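Local coordinates for RimK domain protein ATP-grasp (Sphaerobacter thermophilus, PDB 5I47) that probably binds ATP and acts as an ATP-grasp ligase of the RimK/LysX type, although its substrate is not firmly established, at residues B[127-131]-B[142-148]; B[182-186]-B[253-257]. Residue numbers count along the deposited sequence, not the author numbering.

Contact 1. Residues B[127-131]-B[142-148]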
ATOM      1  N   TYR B 127     -11.802 -22.579 -13.867  1.00 46.69           N
ATOM      2  CA  TYR B 127     -12.968 -21.710 -13.707  1.00 46.39           C
ATOM      3  C   TYR B 127     -13.983 -22.278 -12.711  1.00 54.61           C
ATOM      4  O   TYR B 127     -14.113 -23.496 -12.591  1.00 58.64           O
ATOM      5  CB  TYR B 127     -13.641 -21.483 -15.056  1.00 40.93           C
ATOM      6  CG  TYR B 127     -12.782 -20.741 -16.045  1.00 42.08           C
ATOM      7  CD1 TYR B 127     -12.678 -19.357 -16.000  1.00 39.63           C
ATOM      8  CD2 TYR B 127     -12.078 -21.423 -17.029  1.00 46.83           C
ATOM      9  CE1 TYR B 127     -11.893 -18.671 -16.906  1.00 41.13           C
ATOM     10  CE2 TYR B 127     -11.290 -20.745 -17.943  1.00 46.95           C
ATOM     11  CZ  TYR B 127     -11.206 -19.370 -17.880  1.00 45.35           C
ATOM     12  OH  TYR B 127     -10.419 -18.691 -18.781  1.00 47.07           O
ATOM     13  N   PRO B 128     -14.710 -21.397 -11.995  1.00 54.88           N
ATOM     14  CA  PRO B 128     -14.585 -19.938 -12.058  1.00 50.03           C
ATOM     15  C   PRO B 128     -13.559 -19.395 -11.069  1.00 47.71           C
ATOM     16  O   PRO B 128     -13.130 -20.114 -10.165  1.00 44.13           O
ATOM     17  CB  PRO B 128     -15.991 -19.462 -11.698  1.00 47.08           C
ATOM     18  CG  PRO B 128     -16.451 -20.477 -10.700  1.00 47.68           C
ATOM     19  CD  PRO B 128     -15.827 -21.802 -11.120  1.00 51.96           C
ATOM     20  N   VAL B 129     -13.166 -18.133 -11.257  1.00 48.28           N
ATOM     21  CA  VAL B 129     -12.252 -17.429 -10.364  1.00 42.99           C
ATOM     22  C   VAL B 129     -12.722 -15.985 -10.240  1.00 42.86           C
ATOM     23  O   VAL B 129     -13.594 -15.524 -10.979  1.00 45.46           O
ATOM     24  CB  VAL B 129     -10.789 -17.472 -10.859  1.00 39.93           C
ATOM     25  CG1 VAL B 129     -10.275 -18.899 -10.917  1.00 39.42           C
ATOM     26  CG2 VAL B 129     -10.670 -16.802 -12.219  1.00 37.93           C
ATOM     27  N   VAL B 130     -12.129 -15.265  -9.291  1.00 42.22           N
ATOM     28  CA  VAL B 130     -12.363 -13.836  -9.119  1.00 38.79           C
ATOM     29  C   VAL B 130     -11.026 -13.110  -9.173  1.00 36.38           C
ATOM     30  O   VAL B 130     -10.013 -13.613  -8.676  1.00 35.76           O
ATOM     31  CB  VAL B 130     -13.099 -13.520  -7.800  1.00 38.58           C
ATOM     32  CG1 VAL B 130     -14.540 -13.973  -7.874  1.00 40.06           C
ATOM     33  CG2 VAL B 130     -12.400 -14.181  -6.626  1.00 38.34           C
ATOM     34  N   LEU B 131     -11.022 -11.935  -9.797  1.00 34.68           N
ATOM     35  CA  LEU B 131      -9.856 -11.063  -9.831  1.00 32.73           C
ATOM     36  C   LEU B 131     -10.010  -9.992  -8.764  1.00 33.22           C
ATOM     37  O   LEU B 131     -11.020  -9.282  -8.731  1.00 36.05           O
ATOM     38  CB  LEU B 131      -9.679 -10.405 -11.201  1.00 32.35           C
ATOM     39  CG  LEU B 131      -9.464 -11.283 -12.435  1.00 33.27           C
ATOM     40  CD1 LEU B 131      -9.089 -10.417 -13.618  1.00 33.73           C
ATOM     41  CD2 LEU B 131      -8.401 -12.329 -12.181  1.00 32.30           C
ATOM     42  N   VAL B 142     -14.298  -6.335  -7.264  1.00 36.06           N
ATOM     43  CA  VAL B 142     -14.045  -7.755  -7.474  1.00 36.91           C
ATOM     44  C   VAL B 142     -14.759  -8.219  -8.736  1.00 41.59           C
ATOM     45  O   VAL B 142     -15.915  -7.860  -8.985  1.00 49.26           O
ATOM     46  CB  VAL B 142     -14.488  -8.562  -6.244  1.00 36.89           C
ATOM     47  CG1 VAL B 142     -14.142 -10.034  -6.415  1.00 38.24           C
ATOM     48  CG2 VAL B 142     -13.836  -7.999  -4.988  1.00 36.34           C
ATOM     49  N   ALA B 143     -14.063  -9.015  -9.546  1.00 41.30           N
ATOM     50  CA  ALA B 143     -14.504  -9.346 -10.898  1.00 43.77           C
ATOM     51  C   ALA B 143     -14.641 -10.857 -11.044  1.00 47.58           C
ATOM     52  O   ALA B 143     -13.642 -11.582 -10.995  1.00 49.57           O
ATOM     53  CB  ALA B 143     -13.526  -8.785 -11.928  1.00 40.76           C
ATOM     54  N   LEU B 144     -15.870 -11.329 -11.244  1.00 47.38           N
ATOM     55  CA  LEU B 144     -16.115 -12.753 -11.430  1.00 47.92           C
ATOM     56  C   LEU B 144     -15.800 -13.164 -12.864  1.00 47.74           C
ATOM     57  O   LEU B 144     -16.145 -12.461 -13.817  1.00 48.59           O
ATOM     58  CB  LEU B 144     -17.564 -13.098 -11.085  1.00 50.71           C
ATOM     59  CG  LEU B 144     -18.021 -14.541 -11.329  1.00 52.03           C
ATOM     60  CD1 LEU B 144     -17.199 -15.531 -10.520  1.00 52.36           C
ATOM     61  CD2 LEU B 144     -19.506 -14.694 -11.022  1.00 50.58           C
ATOM     62  N   VAL B 145     -15.133 -14.308 -13.007  1.00 47.83           N
ATOM     63  CA  VAL B 145     -14.651 -14.803 -14.296  1.00 49.23           C
ATOM     64  C   VAL B 145     -15.126 -16.245 -14.424  1.00 52.78           C
ATOM     65  O   VAL B 145     -14.554 -17.150 -13.806  1.00 53.42           O
ATOM     66  CB  VAL B 145     -13.124 -14.713 -14.420  1.00 45.98           C
ATOM     67  CG1 VAL B 145     -12.656 -15.302 -15.740  1.00 43.64           C
ATOM     68  CG2 VAL B 145     -12.665 -13.274 -14.286  1.00 43.06           C
ATOM     69  N   GLU B 146     -16.165 -16.470 -15.229  1.00 57.39           N
ATOM     70  CA  GLU B 146     -16.703 -17.815 -15.389  1.00 58.33           C
ATOM     71  C   GLU B 146     -16.021 -18.599 -16.501  1.00 55.83           C
ATOM     72  O   GLU B 146     -15.957 -19.832 -16.427  1.00 54.79           O
ATOM     73  CB  GLU B 146     -18.209 -17.761 -15.668  1.00 65.37           C
ATOM     74  CG  GLU B 146     -18.972 -16.726 -14.863  1.00 73.17           C
ATOM     75  CD  GLU B 146     -19.087 -15.398 -15.588  1.00 79.25           C
ATOM     76  OE1 GLU B 146     -18.127 -15.016 -16.291  1.00 78.76           O
ATOM     77  OE2 GLU B 146     -20.144 -14.741 -15.464  1.00 82.19           O
ATOM     78  N   ASP B 147     -15.509 -17.921 -17.525  1.00 50.96           N
ATOM     79  CA  ASP B 147     -14.913 -18.592 -18.671  1.00 54.61           C
ATOM     80  C   ASP B 147     -13.901 -17.655 -19.319  1.00 59.68           C
ATOM     81  O   ASP B 147     -13.722 -16.510 -18.893  1.00 60.43           O
ATOM     82  CB  ASP B 147     -15.990 -19.025 -19.665  1.00 49.79           C
ATOM     83  CG  ASP B 147     -16.888 -17.881 -20.064  1.00 47.82           C
ATOM     84  OD1 ASP B 147     -16.465 -17.059 -20.899  1.00 46.53           O
ATOM     85  OD2 ASP B 147     -18.014 -17.788 -19.534  1.00 51.55           O
ATOM     86  N   GLN B 148     -13.246 -18.149 -20.377  1.00 61.48           N
ATOM     87  CA  GLN B 148     -12.169 -17.387 -21.004  1.00 61.34           C
ATOM     88  C   GLN B 148     -12.670 -16.084 -21.616  1.00 60.35           C
ATOM     89  O   GLN B 148     -11.948 -15.082 -21.604  1.00 62.46           O
ATOM     90  CB  GLN B 148     -11.464 -18.230 -22.066  1.00 64.14           C
ATOM     91  CG  GLN B 148     -10.269 -17.526 -22.703  1.00 66.86           C
ATOM     92  CD  GLN B 148      -9.552 -18.384 -23.726  1.00 66.56           C
ATOM     93  OE1 GLN B 148      -8.972 -19.417 -23.390  1.00 69.25           O
ATOM     94  NE2 GLN B 148      -9.589 -17.958 -24.986  1.00 61.98           N
TER

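Contact 2. Residues B[182-186]-B[253-257]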
ATOM      1  N   ARG B 182     -21.650 -13.586   7.310  1.00 46.24           N
ATOM      2  CA  ARG B 182     -20.924 -12.373   7.667  1.00 44.85           C
ATOM      3  C   ARG B 182     -20.758 -12.348   9.182  1.00 46.44           C
ATOM      4  O   ARG B 182     -21.746 -12.207   9.912  1.00 48.03           O
ATOM      5  CB  ARG B 182     -21.671 -11.136   7.176  1.00 44.53           C
ATOM      6  CG  ARG B 182     -21.082  -9.820   7.622  1.00 45.69           C
ATOM      7  CD  ARG B 182     -22.189  -8.796   7.808  1.00 47.75           C
ATOM      8  NE  ARG B 182     -21.694  -7.429   7.703  1.00 47.19           N
ATOM      9  CZ  ARG B 182     -22.364  -6.363   8.121  1.00 44.46           C
ATOM     10  NH1 ARG B 182     -23.555  -6.507   8.683  1.00 40.72           N
ATOM     11  NH2 ARG B 182     -21.838  -5.155   7.985  1.00 48.21           N
ATOM     12  N   LEU B 183     -19.517 -12.492   9.653  1.00 39.03           N
ATOM     13  CA  LEU B 183     -19.211 -12.491  11.082  1.00 32.21           C
ATOM     14  C   LEU B 183     -18.938 -11.058  11.522  1.00 35.22           C
ATOM     15  O   LEU B 183     -17.947 -10.452  11.100  1.00 37.29           O
ATOM     16  CB  LEU B 183     -18.007 -13.380  11.382  1.00 28.00           C
ATOM     17  CG  LEU B 183     -17.994 -14.820  10.873  1.00 29.85           C
ATOM     18  CD1 LEU B 183     -16.656 -15.473  11.191  1.00 27.82           C
ATOM     19  CD2 LEU B 183     -19.135 -15.618  11.476  1.00 32.74           C
ATOM     20  N   VAL B 184     -19.802 -10.522  12.379  1.00 30.70           N
ATOM     21  CA  VAL B 184     -19.696  -9.135  12.826  1.00 30.13           C
ATOM     22  C   VAL B 184     -18.910  -9.093  14.130  1.00 30.88           C
ATOM     23  O   VAL B 184     -19.359  -9.620  15.153  1.00 31.13           O
ATOM     24  CB  VAL B 184     -21.082  -8.496  13.005  1.00 30.90           C
ATOM     25  CG1 VAL B 184     -20.950  -7.109  13.620  1.00 29.29           C
ATOM     26  CG2 VAL B 184     -21.811  -8.427  11.674  1.00 28.86           C
ATOM     27  N   VAL B 185     -17.742  -8.459  14.096  1.00 29.96           N
ATOM     28  CA  VAL B 185     -16.917  -8.253  15.279  1.00 27.77           C
ATOM     29  C   VAL B 185     -17.031  -6.785  15.663  1.00 30.85           C
ATOM     30  O   VAL B 185     -16.581  -5.901  14.923  1.00 31.66           O
ATOM     31  CB  VAL B 185     -15.459  -8.656  15.033  1.00 27.80           C
ATOM     32  CG1 VAL B 185     -14.629  -8.454  16.294  1.00 27.49           C
ATOM     33  CG2 VAL B 185     -15.392 -10.100  14.560  1.00 30.23           C
ATOM     34  N   ALA B 186     -17.644  -6.521  16.812  1.00 32.98           N
ATOM     35  CA  ALA B 186     -17.876  -5.161  17.290  1.00 37.24           C
ATOM     36  C   ALA B 186     -16.946  -4.877  18.464  1.00 40.05           C
ATOM     37  O   ALA B 186     -17.368  -4.727  19.612  1.00 41.25           O
ATOM     38  CB  ALA B 186     -19.350  -4.973  17.675  1.00 39.12           C
ATOM     39  N   ASN B 253     -14.302  -3.164   6.963  1.00 36.25           N
ATOM     40  CA  ASN B 253     -14.669  -2.338   8.105  1.00 34.30           C
ATOM     41  C   ASN B 253     -16.156  -2.487   8.404  1.00 33.89           C
ATOM     42  O   ASN B 253     -16.980  -2.652   7.501  1.00 37.39           O
ATOM     43  CB  ASN B 253     -14.333  -0.868   7.837  1.00 32.33           C
ATOM     44  CG  ASN B 253     -14.379  -0.022   9.096  1.00 30.40           C
ATOM     45  OD1 ASN B 253     -14.231  -0.531  10.203  1.00 30.56           O
ATOM     46  ND2 ASN B 253     -14.581   1.276   8.929  1.00 29.38           N
ATOM     47  N   LEU B 254     -16.499  -2.435   9.694  1.00 29.54           N
ATOM     48  CA  LEU B 254     -17.895  -2.561  10.118  1.00 31.41           C
ATOM     49  C   LEU B 254     -18.613  -1.249   9.814  1.00 38.14           C
ATOM     50  O   LEU B 254     -18.764  -0.365  10.663  1.00 41.59           O
ATOM     51  CB  LEU B 254     -17.990  -2.922  11.594  1.00 25.22           C
ATOM     52  CG  LEU B 254     -19.407  -3.224  12.081  1.00 26.52           C
ATOM     53  CD1 LEU B 254     -19.985  -4.410  11.325  1.00 25.96           C
ATOM     54  CD2 LEU B 254     -19.430  -3.477  13.581  1.00 28.36           C
ATOM     55  N   VAL B 255     -19.057  -1.125   8.566  1.00 37.60           N
ATOM     56  CA  VAL B 255     -19.765   0.070   8.120  1.00 36.48           C
ATOM     57  C   VAL B 255     -21.266  -0.069   8.326  1.00 41.77           C
ATOM     58  O   VAL B 255     -21.924   0.850   8.820  1.00 38.64           O
ATOM     59  CB  VAL B 255     -19.425   0.365   6.644  1.00 32.04           C
ATOM     60  CG1 VAL B 255     -20.258   1.522   6.131  1.00 30.62           C
ATOM     61  CG2 VAL B 255     -17.942   0.672   6.489  1.00 28.08           C
ATOM     62  N   ASP B 256     -21.828  -1.220   7.958  1.00 51.45           N
ATOM     63  CA  ASP B 256     -23.257  -1.481   8.088  1.00 56.49           C
ATOM     64  C   ASP B 256     -23.485  -2.420   9.267  1.00 56.04           C
ATOM     65  O   ASP B 256     -23.219  -3.622   9.169  1.00 55.96           O
ATOM     66  CB  ASP B 256     -23.823  -2.092   6.807  1.00 63.67           C
ATOM     67  CG  ASP B 256     -23.251  -1.464   5.556  1.00 74.66           C
ATOM     68  OD1 ASP B 256     -23.168  -0.217   5.494  1.00 78.39           O
ATOM     69  OD2 ASP B 256     -22.878  -2.221   4.633  1.00 78.41           O
ATOM     70  N   PHE B 257     -23.974  -1.877  10.381  1.00 54.85           N
ATOM     71  CA  PHE B 257     -24.531  -2.697  11.450  1.00 53.08           C
ATOM     72  C   PHE B 257     -25.980  -2.311  11.722  1.00 58.59           C
ATOM     73  O   PHE B 257     -26.469  -2.425  12.849  1.00 61.45           O
ATOM     74  CB  PHE B 257     -23.680  -2.624  12.720  1.00 43.42           C
ATOM     75  CG  PHE B 257     -23.458  -1.233  13.249  1.00 40.47           C
ATOM     76  CD1 PHE B 257     -24.317  -0.687  14.190  1.00 42.75           C
ATOM     77  CD2 PHE B 257     -22.361  -0.492  12.844  1.00 37.47           C
ATOM     78  CE1 PHE B 257     -24.100   0.581  14.696  1.00 42.54           C
ATOM     79  CE2 PHE B 257     -22.140   0.779  13.343  1.00 35.55           C
ATOM     80  CZ  PHE B 257     -23.009   1.314  14.272  1.00 40.29           C
TER
HETATM   81  O   HOH W   1     -19.775  -3.978   6.394  1.00 35.70           O

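Contact 1. Residues B[127-131]-B[142-148]
Tyr127 stands just ahead of the longer strand, 129-133, of this antiparallel beta hairpin. Its ring lies across the end of the partner strand: Asp147 CA sits 3.7 Å from the ring centroid in a CH-pi contact over one face, while CE1 of Tyr127 packs 3.6 Å from CG1 of Val145. A cis peptide bond then leads into Pro128, whose CB meets CD1 of Leu144 at 4.3 Å. With Val129 the regular ladder begins. It forms a hydrogen-bonded pair with Val145, Val129 N to Val145 O at 3.1 Å and Val145 N to Val129 O at 2.8 Å. Val130 faces Leu144 as a non-hydrogen-bonded pair, CG1 of Val130 touching CD1 of Leu144 at 4.1 Å. Leu131 pairs with Ala143 through Leu131 N to Ala143 O (2.9 Å) and Ala143 N to Leu131 O (3.2 Å). Alternation sends Val129, Leu131, Ala143 and Val145 to one face, where helix 148-160 covers Ala143 and Val145, and Val130 and Leu144 to the other, beside Phe172. Asp147 caps the N-terminus of that helix through OD1 and Ala150 N. The hairpin edges a four-stranded antiparallel sheet, 143-145 outermost and 129-133 also pairing with 167-171, consistent with the smaller, probably nucleotide-binding ATP-grasp subdomain. The chemistry therefore divides plainly: backbone bonds fix the register, and apolar side chains attach one sheet face to its helix.

Contact 2. Residues B[182-186]-B[253-257]
A buried contact between a strand and a connecting loop joins the central strand 180-187 of a five-stranded antiparallel sheet to the turn between strand 246-253 and helix 258-262. It combines two guanidinium hydrogen bonds, one of them weak, to a backbone carbonyl with a small apolar patch. The side chain of Arg182 extends to the turn and points the edge of its guanidinium at Asp256 O: NH2 of Arg182 lies only 2.4 Å from this oxygen, a very short hydrogen bond, and NH1 of Arg182 adds a weak one to the same Asp256 O at 2.9 Å. Asp256 is poorly ordered, so the exact lengths should not be over-read. A water accepts from Arg182 NH2 at 2.9 Å and donates to Asn253 O at 3.3 Å, tying the arginine to the start of the turn as well. The turn itself is an inverse gamma turn centred on Leu254, closed by a weak 2.8 Å hydrogen bond from Val255 N to Asn253 O. This tight reversal, within the RimK-like ATP-grasp domain, directs Leu254 toward the strand. CD1 of Leu254 packs 3.7 Å from CG1 of Val184, and CD2 of Leu254 reaches CB of Ala186 at 4.4 Å. Arg182 also forms a salt bridge with Glu194 on the adjoining strand and a cation-pi contact with Tyr209. On the turn, the carbonyl oxygens of Leu254 and Val255 accept hydrogen bonds from Arg58.

Contacts 1 and 2 come in series along the chain, the hairpin closing before 182-186 opens contact 2, and both belong to the RimK-like ATP-grasp domain. Their centres are 26 Å apart and their nearest atoms about 13 Å, so they do not touch. Contact 1 belongs to the four-stranded antiparallel sheet, at its 143-145 outer strand; contact 2 belongs to the five-stranded one, near the centre of the chain. Here the hairpin is held by backbone pairing, whereas the strand and loop are joined by side-chain packing and side-chain-to-backbone hydrogen bonds. ATP-grasp enzymes characteristically hold ATP between two alpha+beta subdomains, and the two sheets here are consistent with that arrangement.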